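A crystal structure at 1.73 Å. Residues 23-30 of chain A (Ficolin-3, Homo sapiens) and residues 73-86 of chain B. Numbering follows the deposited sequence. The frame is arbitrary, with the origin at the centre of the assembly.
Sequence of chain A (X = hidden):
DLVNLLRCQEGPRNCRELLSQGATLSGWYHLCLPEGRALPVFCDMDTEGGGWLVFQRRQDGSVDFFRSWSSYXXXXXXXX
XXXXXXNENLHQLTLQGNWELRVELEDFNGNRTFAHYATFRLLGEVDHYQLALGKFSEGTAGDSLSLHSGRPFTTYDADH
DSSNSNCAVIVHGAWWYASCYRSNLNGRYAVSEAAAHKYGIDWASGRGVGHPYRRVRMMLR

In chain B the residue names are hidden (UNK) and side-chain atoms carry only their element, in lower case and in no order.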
# COMPACT_ATOMS: atom_id res chain seq x y z
N ALA A 23 14.46 2.45 -11.24
CA ALA A 23 13.35 2.23 -10.31
C ALA A 23 13.82 1.34 -9.18
O ALA A 23 13.78 0.11 -9.27
CB ALA A 23 12.14 1.62 -11.03
N THR A 24 14.28 1.97 -8.10
CA THR A 24 14.97 1.25 -7.03
C THR A 24 14.14 0.91 -5.79
O THR A 24 14.65 0.23 -4.88
CB THR A 24 16.19 2.04 -6.57
OG1 THR A 24 15.78 3.38 -6.29
CG2 THR A 24 17.25 2.07 -7.66
N LEU A 25 12.90 1.37 -5.73
CA LEU A 25 12.03 1.04 -4.59
C LEU A 25 11.07 -0.10 -4.93
O LEU A 25 10.34 -0.02 -5.92
CB LEU A 25 11.23 2.27 -4.16
CG LEU A 25 11.83 3.20 -3.09
CD1 LEU A 25 13.34 3.14 -2.99
CD2 LEU A 25 11.32 4.64 -3.17
N SER A 26 11.05 -1.14 -4.11
CA SER A 26 10.08 -2.22 -4.34
C SER A 26 8.65 -1.70 -4.31
O SER A 26 8.31 -0.79 -3.55
CB SER A 26 10.25 -3.32 -3.29
OG SER A 26 11.58 -3.78 -3.29
N GLY A 27 7.77 -2.26 -5.15
CA GLY A 27 6.39 -1.82 -5.12
C GLY A 27 5.69 -2.19 -6.41
O GLY A 27 6.23 -2.96 -7.21
N TRP A 28 4.53 -1.59 -6.63
CA TRP A 28 3.70 -1.92 -7.81
C TRP A 28 4.09 -1.08 -9.04
O TRP A 28 4.17 0.15 -8.98
CB TRP A 28 2.21 -1.80 -7.47
CG TRP A 28 1.82 -2.87 -6.50
CD1 TRP A 28 1.86 -2.81 -5.14
CD2 TRP A 28 1.38 -4.20 -6.84
NE1 TRP A 28 1.46 -4.02 -4.60
CE2 TRP A 28 1.16 -4.88 -5.62
CE3 TRP A 28 1.12 -4.85 -8.04
CZ2 TRP A 28 0.73 -6.21 -5.58
CZ3 TRP A 28 0.68 -6.17 -8.00
CH2 TRP A 28 0.48 -6.83 -6.78
N TYR A 29 4.35 -1.77 -10.14
CA TYR A 29 4.76 -1.15 -11.39
C TYR A 29 3.97 -1.77 -12.52
O TYR A 29 3.53 -2.89 -12.41
CB TYR A 29 6.23 -1.42 -11.66
CG TYR A 29 7.18 -0.71 -10.73
CD1 TYR A 29 7.71 0.53 -11.06
CD2 TYR A 29 7.54 -1.28 -9.51
CE1 TYR A 29 8.59 1.18 -10.21
CE2 TYR A 29 8.41 -0.63 -8.65
CZ TYR A 29 8.93 0.60 -9.01
OH TYR A 29 9.79 1.25 -8.16
N HIS A 30 3.85 -1.06 -13.63
CA HIS A 30 3.23 -1.67 -14.82
C HIS A 30 4.26 -2.24 -15.78
O HIS A 30 5.27 -1.59 -16.08
CB HIS A 30 2.33 -0.66 -15.51
CG HIS A 30 1.05 -0.40 -14.77
ND1 HIS A 30 -0.16 -0.88 -15.20
CD2 HIS A 30 0.82 0.25 -13.61
CE1 HIS A 30 -1.10 -0.52 -14.35
NE2 HIS A 30 -0.53 0.16 -13.37
N UNK B 73 23.21 6.61 -3.74
CA UNK B 73 23.03 7.46 -4.92
C UNK B 73 21.72 7.13 -5.66
O UNK B 73 20.96 8.03 -6.01
n UNK B 73 25.42 6.59 -8.47
c UNK B 73 24.09 8.20 -7.13
c UNK B 73 24.21 7.32 -5.89
n UNK B 73 26.60 4.67 -8.93
c UNK B 73 26.58 5.93 -8.55
n UNK B 73 27.73 6.53 -8.23
c UNK B 73 25.27 7.98 -8.07
N UNK B 74 21.46 5.84 -5.85
CA UNK B 74 20.30 5.38 -6.63
C UNK B 74 18.98 5.32 -5.84
O UNK B 74 17.88 5.33 -6.43
c UNK B 74 20.61 4.01 -7.25
N UNK B 75 19.07 5.26 -4.51
CA UNK B 75 17.89 4.99 -3.66
C UNK B 75 17.70 3.49 -3.47
O UNK B 75 18.25 2.69 -4.24
N UNK B 76 16.94 3.10 -2.44
CA UNK B 76 16.70 1.70 -2.13
C UNK B 76 15.57 1.59 -1.13
O UNK B 76 15.21 2.58 -0.49
c UNK B 76 19.42 2.67 -0.28
c UNK B 76 19.27 2.94 2.11
c UNK B 76 18.28 1.98 2.15
c UNK B 76 19.85 3.29 0.88
c UNK B 76 17.96 1.04 -1.53
c UNK B 76 17.87 1.36 0.97
c UNK B 76 18.43 1.70 -0.25
N UNK B 77 15.00 0.39 -1.01
CA UNK B 77 13.94 0.16 -0.04
C UNK B 77 12.62 -0.30 -0.65
O UNK B 77 12.58 -0.86 -1.75
N UNK B 78 11.54 -0.05 0.08
CA UNK B 78 10.26 -0.67 -0.21
C UNK B 78 9.15 0.38 -0.03
O UNK B 78 9.05 0.99 1.02
n UNK B 78 8.83 -3.91 0.96
c UNK B 78 10.04 -1.82 0.77
o UNK B 78 8.06 -2.35 -0.44
c UNK B 78 8.89 -2.72 0.37
N UNK B 79 8.34 0.58 -1.06
CA UNK B 79 7.28 1.58 -0.99
C UNK B 79 6.28 1.21 0.09
O UNK B 79 5.62 2.08 0.63
c UNK B 79 6.57 1.71 -2.35
o UNK B 79 5.48 2.43 -4.88
c UNK B 79 6.70 2.21 -4.83
c UNK B 79 7.44 2.21 -3.49
n UNK B 79 7.43 1.96 -5.91
N UNK B 80 6.17 -0.08 0.38
CA UNK B 80 5.27 -0.57 1.42
C UNK B 80 5.82 -0.32 2.83
O UNK B 80 5.08 -0.41 3.81
c UNK B 80 4.32 -2.39 -0.17
o UNK B 80 4.38 -4.74 0.33
c UNK B 80 4.97 -2.06 1.22
c UNK B 80 3.77 -3.83 -0.27
o UNK B 80 2.74 -4.05 -0.95
N UNK B 81 7.11 0.03 2.94
CA UNK B 81 7.69 0.22 4.27
C UNK B 81 8.78 1.31 4.29
O UNK B 81 8.47 2.50 4.18
o UNK B 81 9.22 -1.66 4.01
c UNK B 81 8.23 -1.10 4.84
N UNK B 82 10.04 0.90 4.38
CA UNK B 82 11.12 1.86 4.63
C UNK B 82 11.92 2.10 3.37
O UNK B 82 12.12 1.18 2.56
c UNK B 82 12.06 1.32 5.71
o UNK B 82 12.26 0.73 9.21
o UNK B 82 13.19 -0.47 7.59
c UNK B 82 12.33 0.34 8.01
c UNK B 82 11.36 0.91 6.99
N UNK B 83 12.41 3.32 3.21
CA UNK B 83 13.18 3.65 2.01
C UNK B 83 14.03 4.90 2.15
O UNK B 83 13.81 5.74 3.02
c UNK B 83 11.63 6.24 0.60
c UNK B 83 12.24 3.82 0.81
c UNK B 83 10.74 7.31 0.76
c UNK B 83 9.15 5.80 1.73
c UNK B 83 9.50 7.08 1.33
c UNK B 83 11.28 4.96 0.96
c UNK B 83 10.04 4.75 1.55
N UNK B 84 15.00 5.00 1.24
CA UNK B 84 15.73 6.23 0.95
C UNK B 84 15.54 6.52 -0.53
O UNK B 84 15.88 5.68 -1.38
c UNK B 84 17.96 10.10 3.44
n UNK B 84 19.48 8.68 -0.09
c UNK B 84 18.86 7.44 -0.17
c UNK B 84 19.07 9.31 1.06
c UNK B 84 18.05 7.26 0.92
c UNK B 84 18.17 8.44 1.72
c UNK B 84 17.21 6.02 1.23
c UNK B 84 18.86 10.95 2.75
c UNK B 84 17.61 8.86 2.93
c UNK B 84 19.42 10.57 1.56
N UNK B 85 15.00 7.70 -0.85
CA UNK B 85 14.62 8.01 -2.22
C UNK B 85 15.83 8.00 -3.16
O UNK B 85 15.70 7.63 -4.33
c UNK B 85 12.75 11.17 -3.61
c UNK B 85 13.90 9.37 -2.30
c UNK B 85 12.34 8.77 -4.19
c UNK B 85 13.35 9.78 -3.68
N UNK B 86 16.99 8.43 -2.66
CA UNK B 86 18.20 8.45 -3.49
C UNK B 86 18.83 9.83 -3.60
O UNK B 86 18.14 10.83 -3.85
O HOH W 1 14.10 5.75 -5.67
O HOH W 2 15.65 -1.60 -2.98
O HOH W 3 5.68 2.27 -8.43
O HOH W 4 3.63 0.47 -4.81

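Position 73 of chain B carries three carbons, a nitrogen, then a carbon bearing two more nitrogens, a guanidinium out of reach of chain A: Arg B73. Position 74 has a single carbon, 3.9 Å from Thr A24 CG2 at its CB, so it is Ala B74. Its backbone O accepts a hydrogen bond from Thr A24 OG1 (2.9 Å), and its CB packs against Thr A24 CG2.

Position 75 has no side-chain atoms and a positive phi as the chain leaves the helix. A CB would jam against the preceding carbonyl and lie tight against Thr A24 OG1: Gly B75. Position 76, one carbon and a six-carbon ring, points away from chain A and is Phe B76; its backbone O lies 3.2 Å from Leu A25 CD1. Position 77 is again bare, with a phi of 120° that calls for glycine. The O of Gly B77 accepts a hydrogen bond from Ser A26 N (2.8 Å).

Position 78 has two carbons, the second carrying one oxygen and one nitrogen: Asn B78. Its OD1 lies 3.7 Å from Ser A26 CB and accepts a hydrogen bond from the N of position 80 (3.1 Å), bracing the type I turn that begins here. Position 79 has three carbons, the third carrying O and N, and is Gln B79. Its N donates to Ser A26 O (2.8 Å); its amide reaches Trp A28 through two waters, OE1 accepting from one that receives Trp A28 N, NE2 donating to one that donates to Trp A28 O. An amide suits this place because it offers both a donor and an acceptor.

Position 80, three carbons ending in two oxygens, is Glu B80, with OE1 at the ring edge of Trp A28, 3.9 Å from NE1. Position 81, a carbon and an oxygen, is Ser B81, which closes the turn; position 82, another three-carbon carboxylate, is Glu B82. Neither touches chain A.

Position 83, one carbon and a six-carbon ring, is Phe B83, whose CB packs 4.0 Å from Leu A25 CG. Position 84 holds one carbon, then fused five- and six-membered rings of eight carbons and one nitrogen, directed away at its end: Trp B84. Position 85, four carbons forked at the second, is Leu B85, its CD1 4.4 Å from Leu A25 CD2. Position 86, bare and at a helix N-cap, has a phi of 122°, where a CB would be jammed against the preceding carbonyl O and would clash with Gly B75 N: Gly B86.

The contact thus joins a short parallel backbone pairing, centred on Ser A26, to the packing of Leu A25 against Phe B83 and Leu B85, with backbone carbonyls of Phe B76 and Trp B84 also near its CD1, while waters extend the polar links at both ends.

Chain B (73-86) RAGFGNQESEFWLG
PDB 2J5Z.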